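Local coordinates for Rik1-associated factor 1 (Schizosaccharomyces pombe, PDB 4O9D), which serves, through a chain that includes this WD-repeat beta-propeller, in the Clr4 methyltransferase complex, which contributes to heterochromatin establishment by methylating histone H3, at residues N111-W116 with D131-L136; G124-P129 with Y152-S157; L143-C148 with S184-S189. All coordinates share one frame; numbering follows the deposited sequence.

Interaction 1 of 3, residues N111-W116 with D131-L136; sequences NAVKVW and DYIHKL
Asn111 lays its carboxamide over the backbone of Asp131 and Tyr132, with the amide plane within about 20° of parallel to the peptide between those two residues. CG stands beside Asn111's own backbone N (chi1 -56°), and the group reaches the peptide from there: Asn111 ND2 lies 3.5 Å from Asp131 CA, while Asn111 OD1 comes to the edge of the Tyr132 ring, 3.6 Å from Tyr132 CD1. Although OD1 is also near Tyr132 N, the angle is too poor for a hydrogen bond. Tyr132 N donates instead to Asp131 OD1 at 2.9 Å (148° at the hydrogen), meeting the carboxylate oxygen on its anti side and out of its plane. The same Asp131 OD1 stands over one face of the Tyr132 ring, toward the rim, and Phe109 stacks with this ring. The backbone adds a CA-H...O contact, Asn111 CA to Asp131 O at 3.4 Å.

Ile133 carries the apolar half. Ile133 CG1 comes within 3.5 Å of Ala112 O. Ile133 CD1 meets Val113 CG2 at 4.1 Å, the two side chains crossing at about a right angle. Val146, on the strand 144-148, touches both Val113 and Ile133.

Strand 113-117 belongs to one propeller blade and strand 133-138 is the first strand of the next. The chain turns between strands at Asn111, so the contact sets a turn of one blade against the entry to its neighbour.

No hydrogen bond crosses between 111-116 and 131-136, and Ala112 O is buried against Ile133 with no polar partner in the model. The contact therefore rests mainly on van der Waals packing, and the burial of that carbonyl probably carries some energetic cost.

Interaction 2 of 3, residues G124-P129 with Y152-S157; sequences GIFNAP and YGYLLS
Phe126 is the bump of this contact, pushed into a hollow bounded by Leu156 and Tyr154. Its CG lies anti to the backbone N (chi1 -175°), beside the carbonyl carbon. Leu156 supplies the floor: Leu156 CD2 sits 3.5 Å from the centroid of the Phe126 ring and 5° off the normal, a CH-pi contact over the middle of the face. The other methyl, Leu156 CD1, fits against the base of the ring at 3.5 Å from Phe126 CD2.

Tyr154 closes the far end. Phe126 directs an edge at the Tyr154 face, with planes at 72° and centroids 5.3 Å apart; Phe126 CE2 is the leading atom, 3.7 Å from Tyr154 CG. The two segments belong to successive blades of the WD propeller: strand 122-126 is the last of one blade, and strand 153-158 is the third of the next. Ser168, on the outermost strand of that second blade, also touches Phe126.

Beyond the turn, Pro129 packs against the Tyr154 ring, Pro129 CG 3.8 Å from Tyr154 CE2. Cys148 lies against both of these side chains, and Tyr154 OH, near Pro129 CA, is hydrogen-bonded to Asn150 ND2.

Interaction 3 of 3, residues L143-C148 with S184-S189; sequences LLAVAC and SLIEFS
Ser184, whose backbone N lies 4.2 Å from Ala147 CB, has its hydroxyl OG gripped by two hydrogen-bond partners, Asp204 OD1 and His134 ND1. The hydroxyl thus ties the first strand of its own blade to the first strand of the preceding one. Between the two segments themselves the contact is apolar. Strands 144-148 and 184-189 run antiparallel at 166°, with axes 6.3 Å apart at their closest, and side chains rather than backbone bonds bridge them.

Ile186 extends its CG1 branch away from its backbone N (chi1 -151°). At the end of the branch, Ile186 CD1 reaches 3.8 Å from Ala145 CB. Ile186 CD1 also lies 3.5 Å from Val146 O, while Ile186 CB packs against Ala147 CB. The two alanines offer small surfaces that admit this long branch.

Phe188 works at the other end of the strand. Phe188 CE2 comes to 3.6 Å from Ala145 CB. Phe188 CE2 is also 3.3 Å from Leu143 O. Phe188 CE1 meets Leu143 CD2 at 4.1 Å, the Leu143 and Phe188 side chains crossing at about a right angle. An alanine here would probably open a gap beside Ala145 and leave the Leu143 side chain without its aromatic neighbour.

With no hydrogen bond between the segments, adhesion between these two propeller blades rests here on apolar fit, while polar fastening comes from Ser184 at its end.

How the interactions relate
Interactions 1 and 2 join the same pair of propeller blades at different depths: interaction 2, centred about 19 Å from the centre of the chain, lies farther out than interaction 1, at about 14 Å. Interaction 3, at about 11 Å, joins the second of those blades to the next one. Interactions 2 and 3 are buried, whereas in interaction 1 three of the six touching residues are. All three lack hydrogen bonds across their segments. Their chemistry differs: amide against peptide plus aliphatic groups in 1, aromatic and CH-pi packing, with a proline, in 2, small alanines receiving large side chains in 3. Backbone bonds within blades connect them, as where Tyr154 O meets Val146 N at 2.7 Å.

Interaction 1 of 3, residues N111-W116 with D131-L136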
# COMPACT_ATOMS: atom_id res chain seq x y z
N ASN A 111 -12.34 -10.96 -6.53
CA ASN A 111 -12.61 -10.18 -7.75
C ASN A 111 -13.60 -9.04 -7.60
O ASN A 111 -14.15 -8.59 -8.60
CB ASN A 111 -13.14 -11.09 -8.89
CG ASN A 111 -12.22 -12.24 -9.21
OD1 ASN A 111 -11.12 -12.37 -8.63
ND2 ASN A 111 -12.66 -13.10 -10.12
N ALA A 112 -13.87 -8.58 -6.38
CA ALA A 112 -14.90 -7.57 -6.17
C ALA A 112 -14.37 -6.31 -5.50
O ALA A 112 -13.49 -6.39 -4.66
CB ALA A 112 -16.08 -8.16 -5.36
N VAL A 113 -14.89 -5.14 -5.89
CA VAL A 113 -14.70 -3.95 -5.09
C VAL A 113 -15.99 -3.71 -4.26
O VAL A 113 -17.09 -3.70 -4.83
CB VAL A 113 -14.43 -2.71 -5.98
CG1 VAL A 113 -14.13 -1.52 -5.11
CG2 VAL A 113 -13.25 -2.97 -6.93
N LYS A 114 -15.86 -3.53 -2.95
CA LYS A 114 -17.02 -3.25 -2.09
C LYS A 114 -16.93 -1.89 -1.40
O LYS A 114 -15.83 -1.34 -1.19
CB LYS A 114 -17.24 -4.36 -1.05
CG LYS A 114 -17.64 -5.71 -1.71
CD LYS A 114 -17.71 -6.90 -0.73
CE LYS A 114 -18.16 -8.19 -1.44
NZ LYS A 114 -18.41 -9.31 -0.48
N VAL A 115 -18.10 -1.36 -1.05
CA VAL A 115 -18.21 -0.05 -0.43
C VAL A 115 -19.01 -0.22 0.88
O VAL A 115 -20.16 -0.69 0.83
CB VAL A 115 -18.99 0.92 -1.36
CG1 VAL A 115 -19.13 2.28 -0.70
CG2 VAL A 115 -18.29 1.05 -2.71
N TRP A 116 -18.42 0.16 2.01
CA TRP A 116 -19.05 -0.04 3.32
C TRP A 116 -19.30 1.29 4.04
O TRP A 116 -18.49 2.21 3.95
CB TRP A 116 -18.15 -0.90 4.23
CG TRP A 116 -17.54 -2.12 3.60
CD1 TRP A 116 -16.36 -2.17 2.91
CD2 TRP A 116 -18.04 -3.47 3.63
NE1 TRP A 116 -16.10 -3.46 2.49
CE2 TRP A 116 -17.13 -4.27 2.91
CE3 TRP A 116 -19.19 -4.07 4.18
CZ2 TRP A 116 -17.32 -5.63 2.72
CZ3 TRP A 116 -19.37 -5.42 4.00
CH2 TRP A 116 -18.45 -6.19 3.27
N ASP A 131 -10.89 -11.12 -12.26
CA ASP A 131 -9.77 -11.73 -11.54
C ASP A 131 -9.49 -10.86 -10.30
O ASP A 131 -10.17 -9.86 -10.06
CB ASP A 131 -8.55 -11.83 -12.48
CG ASP A 131 -7.59 -12.98 -12.12
OD1 ASP A 131 -7.67 -13.56 -11.02
OD2 ASP A 131 -6.73 -13.29 -12.98
N TYR A 132 -8.53 -11.28 -9.48
CA TYR A 132 -8.25 -10.59 -8.22
C TYR A 132 -8.13 -9.08 -8.41
O TYR A 132 -7.58 -8.60 -9.42
CB TYR A 132 -6.92 -11.04 -7.62
CG TYR A 132 -6.81 -12.51 -7.30
CD1 TYR A 132 -7.93 -13.33 -7.24
CD2 TYR A 132 -5.56 -13.08 -7.04
CE1 TYR A 132 -7.81 -14.67 -6.94
CE2 TYR A 132 -5.44 -14.43 -6.75
CZ TYR A 132 -6.57 -15.21 -6.70
OH TYR A 132 -6.45 -16.55 -6.39
N ILE A 133 -8.67 -8.34 -7.44
CA ILE A 133 -8.31 -6.94 -7.30
C ILE A 133 -6.91 -6.89 -6.66
O ILE A 133 -6.68 -7.56 -5.66
CB ILE A 133 -9.30 -6.20 -6.39
CG1 ILE A 133 -10.74 -6.42 -6.89
CG2 ILE A 133 -8.95 -4.70 -6.35
CD1 ILE A 133 -10.98 -6.05 -8.39
N HIS A 134 -6.00 -6.10 -7.23
CA HIS A 134 -4.65 -5.95 -6.63
C HIS A 134 -4.35 -4.60 -5.94
O HIS A 134 -3.52 -4.55 -5.03
CB HIS A 134 -3.56 -6.18 -7.70
CG HIS A 134 -3.29 -7.62 -8.00
ND1 HIS A 134 -2.61 -8.04 -9.12
CD2 HIS A 134 -3.59 -8.75 -7.31
CE1 HIS A 134 -2.48 -9.36 -9.10
NE2 HIS A 134 -3.08 -9.81 -8.01
N LYS A 135 -4.94 -3.50 -6.40
CA LYS A 135 -4.66 -2.17 -5.80
C LYS A 135 -5.80 -1.19 -5.96
O LYS A 135 -6.57 -1.27 -6.92
CB LYS A 135 -3.41 -1.53 -6.41
CG LYS A 135 -2.65 -0.60 -5.44
CD LYS A 135 -1.84 -1.38 -4.40
CE LYS A 135 -1.08 -0.42 -3.46
NZ LYS A 135 -2.00 0.56 -2.79
N LEU A 136 -5.90 -0.25 -5.02
CA LEU A 136 -6.84 0.87 -5.13
C LEU A 136 -6.13 2.20 -4.99
O LEU A 136 -5.16 2.31 -4.27
CB LEU A 136 -7.89 0.80 -4.01
CG LEU A 136 -8.81 -0.40 -4.02
CD1 LEU A 136 -9.71 -0.37 -2.76
CD2 LEU A 136 -9.63 -0.41 -5.31

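Interaction 2 of 3, residues G124-P129 with Y152-S157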
# COMPACT_ATOMS: atom_id res chain seq x y z
N GLY A 124 -22.32 -0.59 -1.63
CA GLY A 124 -22.04 -0.63 -3.05
C GLY A 124 -21.15 -1.80 -3.42
O GLY A 124 -20.40 -2.32 -2.58
N ILE A 125 -21.22 -2.21 -4.68
CA ILE A 125 -20.40 -3.32 -5.11
C ILE A 125 -20.10 -3.23 -6.59
O ILE A 125 -20.97 -2.86 -7.37
CB ILE A 125 -21.06 -4.68 -4.77
CG1 ILE A 125 -20.13 -5.83 -5.17
CG2 ILE A 125 -22.44 -4.80 -5.44
CD1 ILE A 125 -20.52 -7.16 -4.62
N PHE A 126 -18.87 -3.55 -6.97
CA PHE A 126 -18.49 -3.58 -8.39
C PHE A 126 -18.05 -5.01 -8.74
O PHE A 126 -17.03 -5.48 -8.22
CB PHE A 126 -17.40 -2.54 -8.66
CG PHE A 126 -17.01 -2.40 -10.10
CD1 PHE A 126 -17.94 -2.02 -11.07
CD2 PHE A 126 -15.68 -2.59 -10.49
CE1 PHE A 126 -17.57 -1.86 -12.40
CE2 PHE A 126 -15.30 -2.43 -11.82
CZ PHE A 126 -16.25 -2.07 -12.78
N ASN A 127 -18.83 -5.68 -9.59
CA ASN A 127 -18.65 -7.10 -9.90
C ASN A 127 -18.04 -7.40 -11.28
O ASN A 127 -17.73 -8.56 -11.58
CB ASN A 127 -20.00 -7.83 -9.82
CG ASN A 127 -20.40 -8.15 -8.40
OD1 ASN A 127 -19.56 -8.50 -7.57
ND2 ASN A 127 -21.69 -8.01 -8.11
N ALA A 128 -17.86 -6.39 -12.11
CA ALA A 128 -17.32 -6.61 -13.45
C ALA A 128 -15.94 -7.30 -13.49
O ALA A 128 -15.68 -8.11 -14.38
CB ALA A 128 -17.27 -5.30 -14.22
N PRO A 129 -15.05 -7.00 -12.52
CA PRO A 129 -13.71 -7.60 -12.68
C PRO A 129 -13.74 -9.14 -12.73
O PRO A 129 -14.54 -9.77 -12.05
CB PRO A 129 -12.94 -7.08 -11.44
CG PRO A 129 -13.64 -5.73 -11.14
CD PRO A 129 -15.11 -6.03 -11.41
N TYR A 152 -6.92 -5.14 -16.72
CA TYR A 152 -7.65 -3.86 -16.75
C TYR A 152 -7.43 -3.01 -15.49
O TYR A 152 -7.34 -3.55 -14.39
CB TYR A 152 -9.17 -4.12 -16.83
CG TYR A 152 -9.62 -4.58 -18.20
CD1 TYR A 152 -9.18 -5.80 -18.72
CD2 TYR A 152 -10.48 -3.81 -18.98
CE1 TYR A 152 -9.59 -6.24 -19.99
CE2 TYR A 152 -10.89 -4.23 -20.25
CZ TYR A 152 -10.44 -5.45 -20.74
OH TYR A 152 -10.83 -5.87 -22.00
N GLY A 153 -7.41 -1.68 -15.66
CA GLY A 153 -7.77 -0.76 -14.59
C GLY A 153 -9.24 -0.33 -14.74
O GLY A 153 -9.82 -0.37 -15.83
N TYR A 154 -9.87 0.07 -13.64
CA TYR A 154 -11.22 0.63 -13.68
C TYR A 154 -11.24 1.96 -12.89
O TYR A 154 -10.46 2.14 -11.93
CB TYR A 154 -12.20 -0.36 -13.08
CG TYR A 154 -12.17 -1.73 -13.70
CD1 TYR A 154 -12.96 -2.03 -14.81
CD2 TYR A 154 -11.39 -2.74 -13.17
CE1 TYR A 154 -12.94 -3.30 -15.39
CE2 TYR A 154 -11.37 -4.01 -13.72
CZ TYR A 154 -12.16 -4.28 -14.85
OH TYR A 154 -12.16 -5.53 -15.40
N LEU A 155 -12.07 2.90 -13.34
CA LEU A 155 -12.35 4.12 -12.58
C LEU A 155 -13.83 4.07 -12.15
O LEU A 155 -14.72 3.91 -13.00
CB LEU A 155 -12.10 5.37 -13.42
CG LEU A 155 -10.66 5.70 -13.87
CD1 LEU A 155 -10.70 6.95 -14.76
CD2 LEU A 155 -9.71 5.90 -12.66
N LEU A 156 -14.09 4.22 -10.86
CA LEU A 156 -15.45 4.13 -10.33
C LEU A 156 -15.85 5.38 -9.56
O LEU A 156 -15.07 5.88 -8.76
CB LEU A 156 -15.55 2.94 -9.37
CG LEU A 156 -15.17 1.58 -9.93
CD1 LEU A 156 -15.23 0.50 -8.84
CD2 LEU A 156 -16.08 1.23 -11.09
N SER A 157 -17.06 5.89 -9.79
CA SER A 157 -17.55 6.96 -8.93
C SER A 157 -18.68 6.46 -8.04
O SER A 157 -19.34 5.46 -8.37
CB SER A 157 -17.99 8.19 -9.74
OG SER A 157 -19.25 8.00 -10.32

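Interaction 3 of 3, residues L143-C148 with S184-S189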
# COMPACT_ATOMS: atom_id res chain seq x y z
N LEU A 143 -12.80 9.90 -6.76
CA LEU A 143 -12.85 8.92 -7.85
C LEU A 143 -11.96 7.75 -7.46
O LEU A 143 -10.82 7.95 -7.01
CB LEU A 143 -12.37 9.54 -9.17
CG LEU A 143 -12.59 8.77 -10.47
CD1 LEU A 143 -14.11 8.52 -10.78
CD2 LEU A 143 -11.91 9.53 -11.63
N LEU A 144 -12.47 6.54 -7.62
CA LEU A 144 -11.73 5.35 -7.19
C LEU A 144 -11.08 4.60 -8.37
O LEU A 144 -11.78 4.19 -9.30
CB LEU A 144 -12.66 4.44 -6.40
CG LEU A 144 -12.04 3.15 -5.84
CD1 LEU A 144 -11.10 3.48 -4.73
CD2 LEU A 144 -13.14 2.20 -5.35
N ALA A 145 -9.75 4.45 -8.35
CA ALA A 145 -9.09 3.69 -9.41
C ALA A 145 -8.81 2.28 -8.92
O ALA A 145 -8.45 2.07 -7.75
CB ALA A 145 -7.81 4.39 -9.89
N VAL A 146 -9.01 1.32 -9.80
CA VAL A 146 -8.92 -0.06 -9.45
C VAL A 146 -7.93 -0.76 -10.37
O VAL A 146 -8.04 -0.62 -11.59
CB VAL A 146 -10.28 -0.71 -9.61
CG1 VAL A 146 -10.25 -2.12 -9.12
CG2 VAL A 146 -11.32 0.13 -8.84
N ALA A 147 -6.96 -1.49 -9.81
CA ALA A 147 -6.04 -2.27 -10.64
C ALA A 147 -6.35 -3.76 -10.49
O ALA A 147 -6.32 -4.31 -9.39
CB ALA A 147 -4.56 -1.95 -10.31
N CYS A 148 -6.64 -4.41 -11.61
CA CYS A 148 -7.12 -5.79 -11.59
C CYS A 148 -6.12 -6.74 -12.24
O CYS A 148 -5.42 -6.39 -13.20
CB CYS A 148 -8.48 -5.87 -12.30
SG CYS A 148 -9.14 -7.56 -12.39
N SER A 184 -1.22 -4.26 -11.49
CA SER A 184 -1.00 -4.50 -10.06
C SER A 184 -0.68 -3.25 -9.22
O SER A 184 -0.62 -3.37 -7.99
CB SER A 184 0.12 -5.53 -9.88
OG SER A 184 -0.26 -6.78 -10.44
N LEU A 185 -0.44 -2.10 -9.84
CA LEU A 185 -0.16 -0.85 -9.11
C LEU A 185 -0.97 0.26 -9.72
O LEU A 185 -1.16 0.27 -10.94
CB LEU A 185 1.33 -0.49 -9.23
CG LEU A 185 2.23 -1.66 -8.82
CD1 LEU A 185 3.67 -1.43 -9.30
CD2 LEU A 185 2.15 -1.83 -7.34
N ILE A 186 -1.38 1.24 -8.93
CA ILE A 186 -2.18 2.33 -9.50
C ILE A 186 -2.12 3.57 -8.62
O ILE A 186 -2.17 3.47 -7.39
CB ILE A 186 -3.65 1.84 -9.76
CG1 ILE A 186 -4.32 2.59 -10.92
CG2 ILE A 186 -4.52 1.91 -8.46
CD1 ILE A 186 -5.53 1.83 -11.52
N GLU A 187 -1.97 4.74 -9.25
CA GLU A 187 -1.95 6.01 -8.52
C GLU A 187 -2.53 7.14 -9.39
O GLU A 187 -2.34 7.16 -10.61
CB GLU A 187 -0.51 6.43 -8.13
CG GLU A 187 0.31 5.40 -7.34
CD GLU A 187 -0.01 5.36 -5.84
OE1 GLU A 187 0.20 4.27 -5.22
OE2 GLU A 187 -0.45 6.40 -5.28
N PHE A 188 -3.22 8.09 -8.77
CA PHE A 188 -3.56 9.32 -9.47
C PHE A 188 -2.42 10.33 -9.44
O PHE A 188 -1.60 10.32 -8.53
CB PHE A 188 -4.77 9.96 -8.81
CG PHE A 188 -6.08 9.28 -9.14
CD1 PHE A 188 -6.73 9.55 -10.34
CD2 PHE A 188 -6.66 8.38 -8.25
CE1 PHE A 188 -7.97 8.91 -10.66
CE2 PHE A 188 -7.89 7.75 -8.56
CZ PHE A 188 -8.53 8.04 -9.77
N SER A 189 -2.40 11.24 -10.41
CA SER A 189 -1.38 12.27 -10.45
C SER A 189 -1.94 13.57 -11.05
O SER A 189 -2.59 13.53 -12.10
CB SER A 189 -0.19 11.77 -11.28
OG SER A 189 0.83 12.74 -11.39